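Local coordinates for uncharacterized protein HI_0666 (Haemophilus influenzae, PDB 7CZO) that is of unknown function by itself but corresponds to the N-terminal domain of a HipA toxin, probably working within a three-component HipBA toxin-antitoxin system, at residues 18-23 / 55-60; 59-64 / 82-87; 63-68 / 93-98. All blocks are in the same frame, centred on the assembly; numbering follows the deposited sequence.

Overall arrangement
Strand 15-22 carries the first partner of interaction 1, whose loop closes when the chain, having passed strands 27-31 and 51-53, enters helix 58-62 at residues 55-60. Interaction 2 begins on that same helix, sharing Tyr-59 and Phe-60, and closes at helix 82-91 after helix 66-70. Interaction 3 starts from residues 63-68, which overlap interaction 2 at Leu-63 and Val-64, and ends at residues 93-98; since it opens before interaction 2 closes and ends after it, the two spans cross, whereas interactions 1 and 3 lie in series. Together they tie the antiparallel sheet to helix 58-62, that helix to helix 82-91, and the following turn to the loop before strand 98-102.

Interaction 1. Residues 18-23 / 55-60; sequences GLLRED and TLFPYF
Leu-20 is the one residue of strand 15-22 that carries this contact, and its two methyls do different work against Phe-57 and Phe-60. Its CG stands anti to the backbone N (chi1 171°), with CD1 and CD2 spread across the gap to the start of helix 58-62. CD2 lies over one face of the Phe-60 ring, 3.9 Å from the ring centroid and only 19° off the ring normal, which meets the geometry of a CH-pi contact. The methyl is displaced toward the rim, so the nearest ring atom to Leu-20 CD2 is Phe-60 CD1, at 3.7 Å. The other methyl, CD1, reaches Phe-60 CE2 at 4.0 Å and also comes to the edge of the Phe-57 ring, close to its plane, 4.1 Å from CD2 of Phe-57.

The approach differs for the two rings: Leu-20 and Phe-60 point at one another across the gap, whereas the Leu-20 and Phe-57 side chains run antiparallel, flank to flank. CB of Phe-57, the N-cap residue, sits in the plane of the Phe-60 ring at its edge. With the nearest CA atoms, those of Leu-20 and Phe-60, 9.4 Å apart, side chains alone bridge the two backbones.

All three residues are buried. Phe-29 and Phe-44 add aromatic contacts to Phe-60 and Phe-57 respectively, and Phe-85 touches Leu-20. This is a helix-on-sheet hydrophobic core, here joining the antiparallel sheet of the HipA N-terminal domain to helix 58-62.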
ATOM      1  N   GLY A  18      -0.782 -10.485  -0.614  1.00 47.29           N
ATOM      2  CA  GLY A  18      -0.927  -9.995   0.770  1.00 46.09           C
ATOM      3  C   GLY A  18      -1.813  -8.779   0.954  1.00 45.06           C
ATOM      4  O   GLY A  18      -2.565  -8.430   0.057  1.00 45.47           O
ATOM      5  N   LEU A  19      -1.685  -8.094   2.093  1.00 46.39           N
ATOM      6  CA  LEU A  19      -2.688  -7.086   2.505  1.00 50.68           C
ATOM      7  C   LEU A  19      -2.014  -5.870   3.091  1.00 52.21           C
ATOM      8  O   LEU A  19      -1.161  -5.995   3.942  1.00 59.12           O
ATOM      9  CB  LEU A  19      -3.614  -7.662   3.575  1.00 53.30           C
ATOM     10  CG  LEU A  19      -4.464  -8.860   3.153  1.00 58.35           C
ATOM     11  CD1 LEU A  19      -4.911  -9.638   4.377  1.00 60.02           C
ATOM     12  CD2 LEU A  19      -5.658  -8.383   2.332  1.00 61.05           C
ATOM     13  N   LEU A  20      -2.385  -4.683   2.647  1.00 52.97           N
ATOM     14  CA  LEU A  20      -1.774  -3.484   3.181  1.00 53.21           C
ATOM     15  C   LEU A  20      -2.901  -2.720   3.853  1.00 55.10           C
ATOM     16  O   LEU A  20      -3.902  -2.422   3.195  1.00 54.33           O
ATOM     17  CB  LEU A  20      -1.155  -2.689   2.046  1.00 50.77           C
ATOM     18  CG  LEU A  20      -0.659  -1.303   2.410  1.00 52.57           C
ATOM     19  CD1 LEU A  20       0.588  -1.351   3.250  1.00 57.35           C
ATOM     20  CD2 LEU A  20      -0.394  -0.536   1.131  1.00 60.61           C
ATOM     21  N   ARG A  21      -2.755  -2.434   5.152  1.00 55.27           N
ATOM     22  CA  ARG A  21      -3.865  -1.886   5.960  1.00 59.77           C
ATOM     23  C   ARG A  21      -3.361  -0.676   6.627  1.00 57.23           C
ATOM     24  O   ARG A  21      -2.168  -0.607   6.927  1.00 52.99           O
ATOM     25  CB  ARG A  21      -4.353  -2.846   7.049  1.00 66.66           C
ATOM     26  CG  ARG A  21      -4.240  -4.309   6.664  1.00 76.58           C
ATOM     27  CD  ARG A  21      -5.218  -5.213   7.373  1.00 84.02           C
ATOM     28  NE  ARG A  21      -6.309  -5.631   6.490  1.00 95.91           N
ATOM     29  CZ  ARG A  21      -7.258  -6.501   6.834  1.00100.93           C
ATOM     30  NH1 ARG A  21      -7.252  -7.056   8.051  1.00 86.47           N
ATOM     31  NH2 ARG A  21      -8.216  -6.818   5.957  1.00102.78           N
ATOM     32  N   GLU A  22      -4.257   0.296   6.825  1.00 60.11           N
ATOM     33  CA  GLU A  22      -3.970   1.467   7.666  1.00 61.06           C
ATOM     34  C   GLU A  22      -4.972   1.560   8.810  1.00 64.73           C
ATOM     35  O   GLU A  22      -6.158   1.192   8.665  1.00 56.41           O
ATOM     36  CB  GLU A  22      -4.025   2.746   6.884  1.00 62.40           C
ATOM     37  CG  GLU A  22      -3.571   3.955   7.674  1.00 68.58           C
ATOM     38  CD  GLU A  22      -3.986   5.277   7.045  1.00 78.98           C
ATOM     39  OE1 GLU A  22      -4.891   5.290   6.167  1.00 74.71           O
ATOM     40  OE2 GLU A  22      -3.415   6.315   7.459  1.00 88.02           O
ATOM     41  N   ASP A  23      -4.458   2.016   9.955  1.00 63.66           N
ATOM     42  CA  ASP A  23      -5.251   2.230  11.166  1.00 59.30           C
ATOM     43  C   ASP A  23      -4.616   3.394  11.947  1.00 62.98           C
ATOM     44  O   ASP A  23      -3.584   3.972  11.490  1.00 65.40           O
ATOM     45  CB  ASP A  23      -5.377   0.897  11.974  1.00 60.87           C
ATOM     46  CG  ASP A  23      -4.055   0.457  12.752  1.00 63.88           C
ATOM     47  OD1 ASP A  23      -3.017   1.220  12.892  1.00 50.81           O
ATOM     48  OD2 ASP A  23      -4.096  -0.712  13.252  1.00 53.59           O
ATOM     49  N   THR A  55       4.694   5.047   9.882  1.00 69.40           N
ATOM     50  CA  THR A  55       4.606   5.827   8.667  1.00 71.02           C
ATOM     51  C   THR A  55       4.774   4.941   7.456  1.00 74.01           C
ATOM     52  O   THR A  55       5.534   3.957   7.482  1.00 65.91           O
ATOM     53  CB  THR A  55       5.723   6.827   8.562  1.00 68.29           C
ATOM     54  OG1 THR A  55       6.926   6.080   8.492  1.00 64.73           O
ATOM     55  CG2 THR A  55       5.733   7.772   9.762  1.00 77.97           C
ATOM     56  N   LEU A  56       4.089   5.348   6.393  1.00 64.18           N
ATOM     57  CA  LEU A  56       3.980   4.580   5.189  1.00 59.88           C
ATOM     58  C   LEU A  56       5.335   4.003   4.766  1.00 56.35           C
ATOM     59  O   LEU A  56       6.290   4.701   4.405  1.00 52.88           O
ATOM     60  CB  LEU A  56       3.373   5.468   4.077  1.00 65.23           C
ATOM     61  CG  LEU A  56       3.206   4.780   2.722  1.00 62.67           C
ATOM     62  CD1 LEU A  56       2.182   3.650   2.783  1.00 63.66           C
ATOM     63  CD2 LEU A  56       2.850   5.790   1.658  1.00 62.11           C
ATOM     64  N   PHE A  57       5.413   2.694   4.811  1.00 56.30           N
ATOM     65  CA  PHE A  57       6.567   2.002   4.277  1.00 56.74           C
ATOM     66  C   PHE A  57       7.189   2.742   3.087  1.00 55.09           C
ATOM     67  O   PHE A  57       6.551   2.981   2.085  1.00 60.63           O
ATOM     68  CB  PHE A  57       6.127   0.613   3.862  1.00 59.79           C
ATOM     69  CG  PHE A  57       5.501  -0.180   4.993  1.00 57.40           C
ATOM     70  CD1 PHE A  57       6.277  -0.658   6.016  1.00 56.55           C
ATOM     71  CD2 PHE A  57       4.154  -0.418   5.029  1.00 56.24           C
ATOM     72  CE1 PHE A  57       5.732  -1.372   7.044  1.00 56.40           C
ATOM     73  CE2 PHE A  57       3.596  -1.134   6.054  1.00 60.08           C
ATOM     74  CZ  PHE A  57       4.390  -1.607   7.075  1.00 56.01           C
ATOM     75  N   PRO A  58       8.450   3.108   3.192  1.00 58.54           N
ATOM     76  CA  PRO A  58       9.174   3.673   2.053  1.00 59.19           C
ATOM     77  C   PRO A  58       8.929   3.002   0.708  1.00 57.70           C
ATOM     78  O   PRO A  58       8.846   3.690  -0.319  1.00 58.40           O
ATOM     79  CB  PRO A  58      10.642   3.471   2.459  1.00 57.14           C
ATOM     80  CG  PRO A  58      10.616   3.645   3.948  1.00 57.52           C
ATOM     81  CD  PRO A  58       9.303   3.025   4.394  1.00 62.17           C
ATOM     82  N   TYR A  59       8.842   1.676   0.695  1.00 52.93           N
ATOM     83  CA  TYR A  59       8.645   0.987  -0.560  1.00 52.37           C
ATOM     84  C   TYR A  59       7.307   1.413  -1.190  1.00 56.65           C
ATOM     85  O   TYR A  59       7.249   1.749  -2.392  1.00 58.77           O
ATOM     86  CB  TYR A  59       8.716  -0.542  -0.416  1.00 52.43           C
ATOM     87  CG  TYR A  59       8.487  -1.186  -1.739  1.00 54.70           C
ATOM     88  CD1 TYR A  59       9.481  -1.148  -2.714  1.00 60.09           C
ATOM     89  CD2 TYR A  59       7.234  -1.716  -2.083  1.00 61.34           C
ATOM     90  CE1 TYR A  59       9.270  -1.679  -3.980  1.00 63.73           C
ATOM     91  CE2 TYR A  59       7.008  -2.255  -3.351  1.00 66.58           C
ATOM     92  CZ  TYR A  59       8.038  -2.228  -4.294  1.00 65.75           C
ATOM     93  OH  TYR A  59       7.865  -2.738  -5.548  1.00 66.55           O
ATOM     94  N   PHE A  60       6.240   1.404  -0.393  1.00 51.37           N
ATOM     95  CA  PHE A  60       4.928   1.772  -0.904  1.00 50.25           C
ATOM     96  C   PHE A  60       4.861   3.279  -1.175  1.00 49.23           C
ATOM     97  O   PHE A  60       4.314   3.716  -2.167  1.00 59.97           O
ATOM     98  CB  PHE A  60       3.831   1.343   0.064  1.00 51.52           C
ATOM     99  CG  PHE A  60       3.533  -0.125   0.038  1.00 49.21           C
ATOM    100  CD1 PHE A  60       2.705  -0.672  -0.936  1.00 51.53           C
ATOM    101  CD2 PHE A  60       4.039  -0.970   1.012  1.00 56.25           C
ATOM    102  CE1 PHE A  60       2.418  -2.047  -0.951  1.00 52.85           C
ATOM    103  CE2 PHE A  60       3.752  -2.358   1.005  1.00 55.46           C
ATOM    104  CZ  PHE A  60       2.948  -2.895   0.024  1.00 47.59           C
TER

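Interaction 2. Residues 59-64 / 82-87; sequences YFASLV and SDMFRF
Met-84 reaches Ala-61 and Val-64 by an extended start and a bent end: CG, anti to the carbonyl carbon, and an extended second torsion send the chain outward, and the turn at chi3 (54°) sets the terminal methyl. Val-64 has CG1 anti to its backbone N (chi1 177°), which leaves CG2 as the branch facing Met-84. Most of the contact then gathers on one atom: Met-84 CE lies 3.4 Å from both CB and the backbone O of Ala-61, and the same CE lies 3.6 Å from Val-64 CG2. The side chains of Val-64 and Met-84 cross obliquely. A looser touch follows one helical turn later, where Val-64 CG2 approaches CD2 of Phe-87 at 4.3 Å.

The CA atoms of Ala-61 and Met-84 are 6.8 Å apart, a close approach consistent with the small side chain of Ala-61 at this point. Two polar pairs lie within single segments: Ser-62 OG donates to Tyr-59 O at 2.6 Å, and Arg-86 NH2 forms a salt bridge to Asp-83 OD1 at 3.0 Å. That bond is fairly straight at the donor (N-H...O 161°), near the guanidinium plane, but meets the carboxylate from above its plane.

Further along helix 82-91, Leu-88 touches Phe-60, Leu-63 and Val-64. Trp-68 of helix 66-70 meets Met-84, while Ser-82 OG bonds Glu-22 of strand 15-22 and Phe-85 touches it, so helix 82-91 packs against two helices and the sheet.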
ATOM      1  N   TYR A  59       8.842   1.676   0.695  1.00 52.93           N
ATOM      2  CA  TYR A  59       8.645   0.987  -0.560  1.00 52.37           C
ATOM      3  C   TYR A  59       7.307   1.413  -1.190  1.00 56.65           C
ATOM      4  O   TYR A  59       7.249   1.749  -2.392  1.00 58.77           O
ATOM      5  CB  TYR A  59       8.716  -0.542  -0.416  1.00 52.43           C
ATOM      6  CG  TYR A  59       8.487  -1.186  -1.739  1.00 54.70           C
ATOM      7  CD1 TYR A  59       9.481  -1.148  -2.714  1.00 60.09           C
ATOM      8  CD2 TYR A  59       7.234  -1.716  -2.083  1.00 61.34           C
ATOM      9  CE1 TYR A  59       9.270  -1.679  -3.980  1.00 63.73           C
ATOM     10  CE2 TYR A  59       7.008  -2.255  -3.351  1.00 66.58           C
ATOM     11  CZ  TYR A  59       8.038  -2.228  -4.294  1.00 65.75           C
ATOM     12  OH  TYR A  59       7.865  -2.738  -5.548  1.00 66.55           O
ATOM     13  N   PHE A  60       6.240   1.404  -0.393  1.00 51.37           N
ATOM     14  CA  PHE A  60       4.928   1.772  -0.904  1.00 50.25           C
ATOM     15  C   PHE A  60       4.861   3.279  -1.175  1.00 49.23           C
ATOM     16  O   PHE A  60       4.314   3.716  -2.167  1.00 59.97           O
ATOM     17  CB  PHE A  60       3.831   1.343   0.064  1.00 51.52           C
ATOM     18  CG  PHE A  60       3.533  -0.125   0.038  1.00 49.21           C
ATOM     19  CD1 PHE A  60       2.705  -0.672  -0.936  1.00 51.53           C
ATOM     20  CD2 PHE A  60       4.039  -0.970   1.012  1.00 56.25           C
ATOM     21  CE1 PHE A  60       2.418  -2.047  -0.951  1.00 52.85           C
ATOM     22  CE2 PHE A  60       3.752  -2.358   1.005  1.00 55.46           C
ATOM     23  CZ  PHE A  60       2.948  -2.895   0.024  1.00 47.59           C
ATOM     24  N   ALA A  61       5.422   4.103  -0.320  1.00 48.08           N
ATOM     25  CA  ALA A  61       5.454   5.528  -0.653  1.00 48.04           C
ATOM     26  C   ALA A  61       6.163   5.731  -1.980  1.00 48.52           C
ATOM     27  O   ALA A  61       5.853   6.668  -2.693  1.00 59.38           O
ATOM     28  CB  ALA A  61       6.155   6.337   0.423  1.00 42.03           C
ATOM     29  N   SER A  62       7.143   4.888  -2.303  1.00 53.28           N
ATOM     30  CA  SER A  62       7.915   5.052  -3.564  1.00 54.71           C
ATOM     31  C   SER A  62       7.068   4.820  -4.838  1.00 51.57           C
ATOM     32  O   SER A  62       7.428   5.282  -5.900  1.00 58.97           O
ATOM     33  CB  SER A  62       9.119   4.117  -3.603  1.00 50.22           C
ATOM     34  OG  SER A  62       8.733   2.848  -4.154  1.00 54.44           O
ATOM     35  N   LEU A  63       5.955   4.105  -4.720  1.00 51.15           N
ATOM     36  CA  LEU A  63       5.086   3.784  -5.872  1.00 52.30           C
ATOM     37  C   LEU A  63       4.230   4.946  -6.300  1.00 50.86           C
ATOM     38  O   LEU A  63       3.597   4.899  -7.336  1.00 64.23           O
ATOM     39  CB  LEU A  63       4.136   2.614  -5.546  1.00 52.21           C
ATOM     40  CG  LEU A  63       4.804   1.298  -5.122  1.00 54.40           C
ATOM     41  CD1 LEU A  63       3.885   0.093  -5.074  1.00 52.77           C
ATOM     42  CD2 LEU A  63       5.951   0.994  -6.057  1.00 55.67           C
ATOM     43  N   VAL A  64       4.173   5.982  -5.499  1.00 50.92           N
ATOM     44  CA  VAL A  64       3.376   7.142  -5.839  1.00 52.45           C
ATOM     45  C   VAL A  64       4.090   7.955  -6.945  1.00 57.07           C
ATOM     46  O   VAL A  64       5.252   8.330  -6.793  1.00 61.38           O
ATOM     47  CB  VAL A  64       3.152   8.003  -4.593  1.00 47.45           C
ATOM     48  CG1 VAL A  64       2.382   9.265  -4.958  1.00 54.68           C
ATOM     49  CG2 VAL A  64       2.410   7.190  -3.547  1.00 44.65           C
ATOM     50  N   SER A  82      -1.630   9.503   4.913  1.00 71.58           N
ATOM     51  CA  SER A  82      -2.924   8.930   4.601  1.00 68.56           C
ATOM     52  C   SER A  82      -3.329   9.325   3.186  1.00 64.61           C
ATOM     53  O   SER A  82      -4.095   8.617   2.530  1.00 65.35           O
ATOM     54  CB  SER A  82      -3.974   9.417   5.587  1.00 72.04           C
ATOM     55  OG  SER A  82      -3.617   9.029   6.896  1.00 74.25           O
ATOM     56  N   ASP A  83      -2.810  10.455   2.715  1.00 67.05           N
ATOM     57  CA  ASP A  83      -3.149  10.957   1.380  1.00 71.66           C
ATOM     58  C   ASP A  83      -2.523  10.101   0.335  1.00 65.26           C
ATOM     59  O   ASP A  83      -3.121   9.845  -0.694  1.00 79.39           O
ATOM     60  CB  ASP A  83      -2.712  12.410   1.200  1.00 74.52           C
ATOM     61  CG  ASP A  83      -3.685  13.376   1.855  1.00 81.97           C
ATOM     62  OD1 ASP A  83      -4.899  13.012   1.920  1.00 73.34           O
ATOM     63  OD2 ASP A  83      -3.237  14.464   2.303  1.00 77.79           O
ATOM     64  N   MET A  84      -1.317   9.654   0.636  1.00 61.84           N
ATOM     65  CA  MET A  84      -0.594   8.687  -0.173  1.00 56.45           C
ATOM     66  C   MET A  84      -1.184   7.293  -0.154  1.00 57.10           C
ATOM     67  O   MET A  84      -1.352   6.697  -1.207  1.00 61.59           O
ATOM     68  CB  MET A  84       0.875   8.701   0.239  1.00 57.51           C
ATOM     69  CG  MET A  84       1.492   9.933  -0.370  1.00 63.72           C
ATOM     70  SD  MET A  84       3.212  10.176  -0.094  1.00 75.50           S
ATOM     71  CE  MET A  84       3.989   8.676  -0.653  1.00 71.75           C
ATOM     72  N   PHE A  85      -1.540   6.788   1.021  1.00 58.96           N
ATOM     73  CA  PHE A  85      -2.206   5.498   1.114  1.00 58.13           C
ATOM     74  C   PHE A  85      -3.528   5.577   0.388  1.00 55.77           C
ATOM     75  O   PHE A  85      -3.971   4.603  -0.189  1.00 56.85           O
ATOM     76  CB  PHE A  85      -2.435   5.082   2.582  1.00 61.75           C
ATOM     77  CG  PHE A  85      -3.101   3.724   2.733  1.00 56.03           C
ATOM     78  CD1 PHE A  85      -2.410   2.569   2.447  1.00 54.41           C
ATOM     79  CD2 PHE A  85      -4.399   3.616   3.148  1.00 53.57           C
ATOM     80  CE1 PHE A  85      -2.994   1.329   2.568  1.00 58.81           C
ATOM     81  CE2 PHE A  85      -4.992   2.363   3.287  1.00 61.15           C
ATOM     82  CZ  PHE A  85      -4.286   1.212   3.006  1.00 59.98           C
ATOM     83  N   ARG A  86      -4.171   6.737   0.409  1.00 58.01           N
ATOM     84  CA  ARG A  86      -5.445   6.855  -0.301  1.00 63.64           C
ATOM     85  C   ARG A  86      -5.179   6.773  -1.824  1.00 57.48           C
ATOM     86  O   ARG A  86      -5.881   6.095  -2.548  1.00 59.01           O
ATOM     87  CB  ARG A  86      -6.157   8.151   0.081  1.00 69.12           C
ATOM     88  CG  ARG A  86      -7.674   8.101  -0.003  1.00 83.02           C
ATOM     89  CD  ARG A  86      -8.344   9.448   0.343  1.00 95.40           C
ATOM     90  NE  ARG A  86      -7.560  10.317   1.245  1.00 97.24           N
ATOM     91  CZ  ARG A  86      -7.345  10.104   2.549  1.00 98.67           C
ATOM     92  NH1 ARG A  86      -7.838   9.029   3.165  1.00 98.03           N
ATOM     93  NH2 ARG A  86      -6.605  10.969   3.245  1.00101.34           N
ATOM     94  N   PHE A  87      -4.137   7.441  -2.298  1.00 51.16           N
ATOM     95  CA  PHE A  87      -3.824   7.418  -3.702  1.00 51.32           C
ATOM     96  C   PHE A  87      -3.543   5.985  -4.115  1.00 57.59           C
ATOM     97  O   PHE A  87      -4.134   5.466  -5.070  1.00 52.34           O
ATOM     98  CB  PHE A  87      -2.622   8.263  -3.989  1.00 52.52           C
ATOM     99  CG  PHE A  87      -2.129   8.108  -5.374  1.00 54.23           C
ATOM    100  CD1 PHE A  87      -2.510   8.990  -6.355  1.00 60.67           C
ATOM    101  CD2 PHE A  87      -1.298   7.062  -5.702  1.00 60.00           C
ATOM    102  CE1 PHE A  87      -2.066   8.829  -7.654  1.00 60.37           C
ATOM    103  CE2 PHE A  87      -0.839   6.890  -7.004  1.00 61.70           C
ATOM    104  CZ  PHE A  87      -1.231   7.776  -7.978  1.00 56.26           C
TER

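Interaction 3. Residues 63-68 / 93-98; sequences LVPEGW and ENMLGA
The flat peptide carbonyl of Leu-63 is met by a methyl of Leu-96: CD2 stands above and to one side of the peptide plane, 3.6 Å from Leu-63 O, a van der Waals contact. The neighbouring flat group is the Phe-87 ring of helix 82-91. Pro-65 CD sits above its plane near CZ, while Met-95 CE lies beyond CZ, slightly to the opposite side of that plane; Trp-68 meets the same ring with the planes at about 50°. The puckered ring of Pro-65 touches Met-95 directly through one corner, its CG lying 4.1 Å from CE of Met-95, and the two side chains cross at about a right angle.

Conformation explains how the methionine gets there. Met-95 has CG anti to its carbonyl carbon and is then folded at both outer torsions (chi2 -102°, chi3 -71°), which curls SD and CE back toward the proline. Besides touching the carbonyl oxygen, CD2 of Leu-96 lies 4.1 Å from CB of Leu-63. That CB comes nearest, with the CD1 methyl of Leu-63 only slightly farther, 4.3 Å from Leu-96 CB.

The backbones are closest at Leu-63 and Leu-96, whose CA atoms are 5.9 Å apart, and diverge to 8.1 Å between the CA atoms of Pro-65 and Met-95. Both side-chain pairs are apolar and meet at ordinary van der Waals distances, without a salt bridge or hydrogen bond between the segments. The chemistry implies what is probably a nondirectional, apolar contact that partly covers Leu-63 and Pro-65 at the surface of the chain, while Met-95 stays exposed.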
ATOM      1  N   LEU A  63       5.955   4.105  -4.720  1.00 51.15           N
ATOM      2  CA  LEU A  63       5.086   3.784  -5.872  1.00 52.30           C
ATOM      3  C   LEU A  63       4.230   4.946  -6.300  1.00 50.86           C
ATOM      4  O   LEU A  63       3.597   4.899  -7.336  1.00 64.23           O
ATOM      5  CB  LEU A  63       4.136   2.614  -5.546  1.00 52.21           C
ATOM      6  CG  LEU A  63       4.804   1.298  -5.122  1.00 54.40           C
ATOM      7  CD1 LEU A  63       3.885   0.093  -5.074  1.00 52.77           C
ATOM      8  CD2 LEU A  63       5.951   0.994  -6.057  1.00 55.67           C
ATOM      9  N   VAL A  64       4.173   5.982  -5.499  1.00 50.92           N
ATOM     10  CA  VAL A  64       3.376   7.142  -5.839  1.00 52.45           C
ATOM     11  C   VAL A  64       4.090   7.955  -6.945  1.00 57.07           C
ATOM     12  O   VAL A  64       5.252   8.330  -6.793  1.00 61.38           O
ATOM     13  CB  VAL A  64       3.152   8.003  -4.593  1.00 47.45           C
ATOM     14  CG1 VAL A  64       2.382   9.265  -4.958  1.00 54.68           C
ATOM     15  CG2 VAL A  64       2.410   7.190  -3.547  1.00 44.65           C
ATOM     16  N   PRO A  65       3.398   8.231  -8.062  1.00 54.06           N
ATOM     17  CA  PRO A  65       4.130   8.912  -9.119  1.00 55.27           C
ATOM     18  C   PRO A  65       4.532  10.338  -8.751  1.00 55.33           C
ATOM     19  O   PRO A  65       3.742  11.085  -8.162  1.00 58.25           O
ATOM     20  CB  PRO A  65       3.135   8.913 -10.302  1.00 55.73           C
ATOM     21  CG  PRO A  65       2.184   7.814 -10.000  1.00 55.39           C
ATOM     22  CD  PRO A  65       2.038   7.867  -8.497  1.00 54.60           C
ATOM     23  N   GLU A  66       5.763  10.686  -9.122  1.00 59.07           N
ATOM     24  CA  GLU A  66       6.298  12.036  -9.025  1.00 60.47           C
ATOM     25  C   GLU A  66       5.275  13.030  -9.451  1.00 62.23           C
ATOM     26  O   GLU A  66       4.909  13.910  -8.707  1.00 61.79           O
ATOM     27  CB  GLU A  66       7.502  12.158  -9.938  1.00 64.49           C
ATOM     28  CG  GLU A  66       8.763  11.649  -9.277  1.00 75.01           C
ATOM     29  CD  GLU A  66       9.918  11.519 -10.234  1.00 84.20           C
ATOM     30  OE1 GLU A  66       9.832  12.088 -11.353  1.00 83.55           O
ATOM     31  OE2 GLU A  66      10.902  10.833  -9.854  1.00 92.03           O
ATOM     32  N   GLY A  67       4.779  12.835 -10.658  1.00 58.67           N
ATOM     33  CA  GLY A  67       3.744  13.666 -11.204  1.00 58.79           C
ATOM     34  C   GLY A  67       2.625  14.075 -10.281  1.00 61.76           C
ATOM     35  O   GLY A  67       2.143  15.203 -10.367  1.00 71.19           O
ATOM     36  N   TRP A  68       2.184  13.173  -9.420  1.00 56.98           N
ATOM     37  CA  TRP A  68       1.066  13.476  -8.520  1.00 55.62           C
ATOM     38  C   TRP A  68       1.552  14.258  -7.289  1.00 60.89           C
ATOM     39  O   TRP A  68       0.813  15.041  -6.696  1.00 57.19           O
ATOM     40  CB  TRP A  68       0.418  12.183  -8.070  1.00 52.81           C
ATOM     41  CG  TRP A  68      -0.659  12.336  -7.088  1.00 60.24           C
ATOM     42  CD1 TRP A  68      -1.975  12.504  -7.349  1.00 67.00           C
ATOM     43  CD2 TRP A  68      -0.536  12.261  -5.671  1.00 62.28           C
ATOM     44  NE1 TRP A  68      -2.688  12.566  -6.183  1.00 67.30           N
ATOM     45  CE2 TRP A  68      -1.826  12.410  -5.133  1.00 66.67           C
ATOM     46  CE3 TRP A  68       0.536  12.062  -4.803  1.00 63.47           C
ATOM     47  CZ2 TRP A  68      -2.074  12.400  -3.756  1.00 62.70           C
ATOM     48  CZ3 TRP A  68       0.287  12.055  -3.431  1.00 63.33           C
ATOM     49  CH2 TRP A  68      -1.008  12.220  -2.930  1.00 59.40           C
ATOM     50  N   GLU A  93      -5.347  -0.295  -9.869  1.00 76.11           N
ATOM     51  CA  GLU A  93      -5.205  -1.399 -10.798  1.00 87.48           C
ATOM     52  C   GLU A  93      -4.137  -1.108 -11.890  1.00 87.64           C
ATOM     53  O   GLU A  93      -3.597  -2.054 -12.503  1.00 84.40           O
ATOM     54  CB  GLU A  93      -6.586  -1.821 -11.378  1.00 91.55           C
ATOM     55  CG  GLU A  93      -7.429  -2.711 -10.417  1.00109.30           C
ATOM     56  CD  GLU A  93      -7.204  -4.244 -10.554  1.00116.39           C
ATOM     57  OE1 GLU A  93      -7.331  -4.777 -11.688  1.00110.45           O
ATOM     58  OE2 GLU A  93      -6.929  -4.938  -9.528  1.00 99.21           O
ATOM     59  N   ASN A  94      -3.768   0.166 -12.073  1.00 72.05           N
ATOM     60  CA  ASN A  94      -3.089   0.573 -13.305  1.00 75.72           C
ATOM     61  C   ASN A  94      -1.827   1.426 -13.255  1.00 66.76           C
ATOM     62  O   ASN A  94      -1.272   1.726 -14.300  1.00 67.05           O
ATOM     63  CB  ASN A  94      -4.084   1.326 -14.179  1.00 78.95           C
ATOM     64  CG  ASN A  94      -4.488   2.649 -13.571  1.00 88.48           C
ATOM     65  OD1 ASN A  94      -4.794   2.736 -12.359  1.00 92.89           O
ATOM     66  ND2 ASN A  94      -4.495   3.695 -14.398  1.00 88.04           N
ATOM     67  N   MET A  95      -1.345   1.807 -12.083  1.00 68.33           N
ATOM     68  CA  MET A  95      -0.325   2.859 -12.024  1.00 62.52           C
ATOM     69  C   MET A  95       0.934   2.536 -11.279  1.00 58.97           C
ATOM     70  O   MET A  95       1.703   3.453 -10.980  1.00 51.39           O
ATOM     71  CB  MET A  95      -0.940   4.058 -11.362  1.00 66.93           C
ATOM     72  CG  MET A  95      -2.116   4.578 -12.159  1.00 75.51           C
ATOM     73  SD  MET A  95      -1.611   6.023 -13.076  1.00 75.64           S
ATOM     74  CE  MET A  95      -1.508   7.022 -11.596  1.00 89.75           C
ATOM     75  N   LEU A  96       1.173   1.245 -11.030  1.00 58.53           N
ATOM     76  CA  LEU A  96       2.253   0.833 -10.171  1.00 56.37           C
ATOM     77  C   LEU A  96       3.107  -0.404 -10.569  1.00 60.73           C
ATOM     78  O   LEU A  96       3.930  -0.788  -9.730  1.00 61.17           O
ATOM     79  CB  LEU A  96       1.671   0.613  -8.764  1.00 57.45           C
ATOM     80  CG  LEU A  96       0.423   1.378  -8.213  1.00 58.54           C
ATOM     81  CD1 LEU A  96      -0.187   0.663  -7.002  1.00 52.51           C
ATOM     82  CD2 LEU A  96       0.714   2.828  -7.825  1.00 56.21           C
ATOM     83  N   GLY A  97       2.950  -1.018 -11.769  1.00 59.14           N
ATOM     84  CA  GLY A  97       3.541  -2.389 -12.132  1.00 59.34           C
ATOM     85  C   GLY A  97       3.311  -3.637 -11.218  1.00 77.90           C
ATOM     86  O   GLY A  97       3.566  -4.785 -11.614  1.00 69.72           O
ATOM     87  N   ALA A  98       2.953  -3.357  -9.947  1.00 90.41           N
ATOM     88  CA  ALA A  98       2.304  -4.205  -8.925  1.00 62.99           C
ATOM     89  C   ALA A  98       0.860  -3.625  -8.839  1.00 56.86           C
ATOM     90  O   ALA A  98       0.630  -2.566  -9.390  1.00 51.28           O
ATOM     91  CB  ALA A  98       3.014  -3.957  -7.577  1.00 65.24           C
TER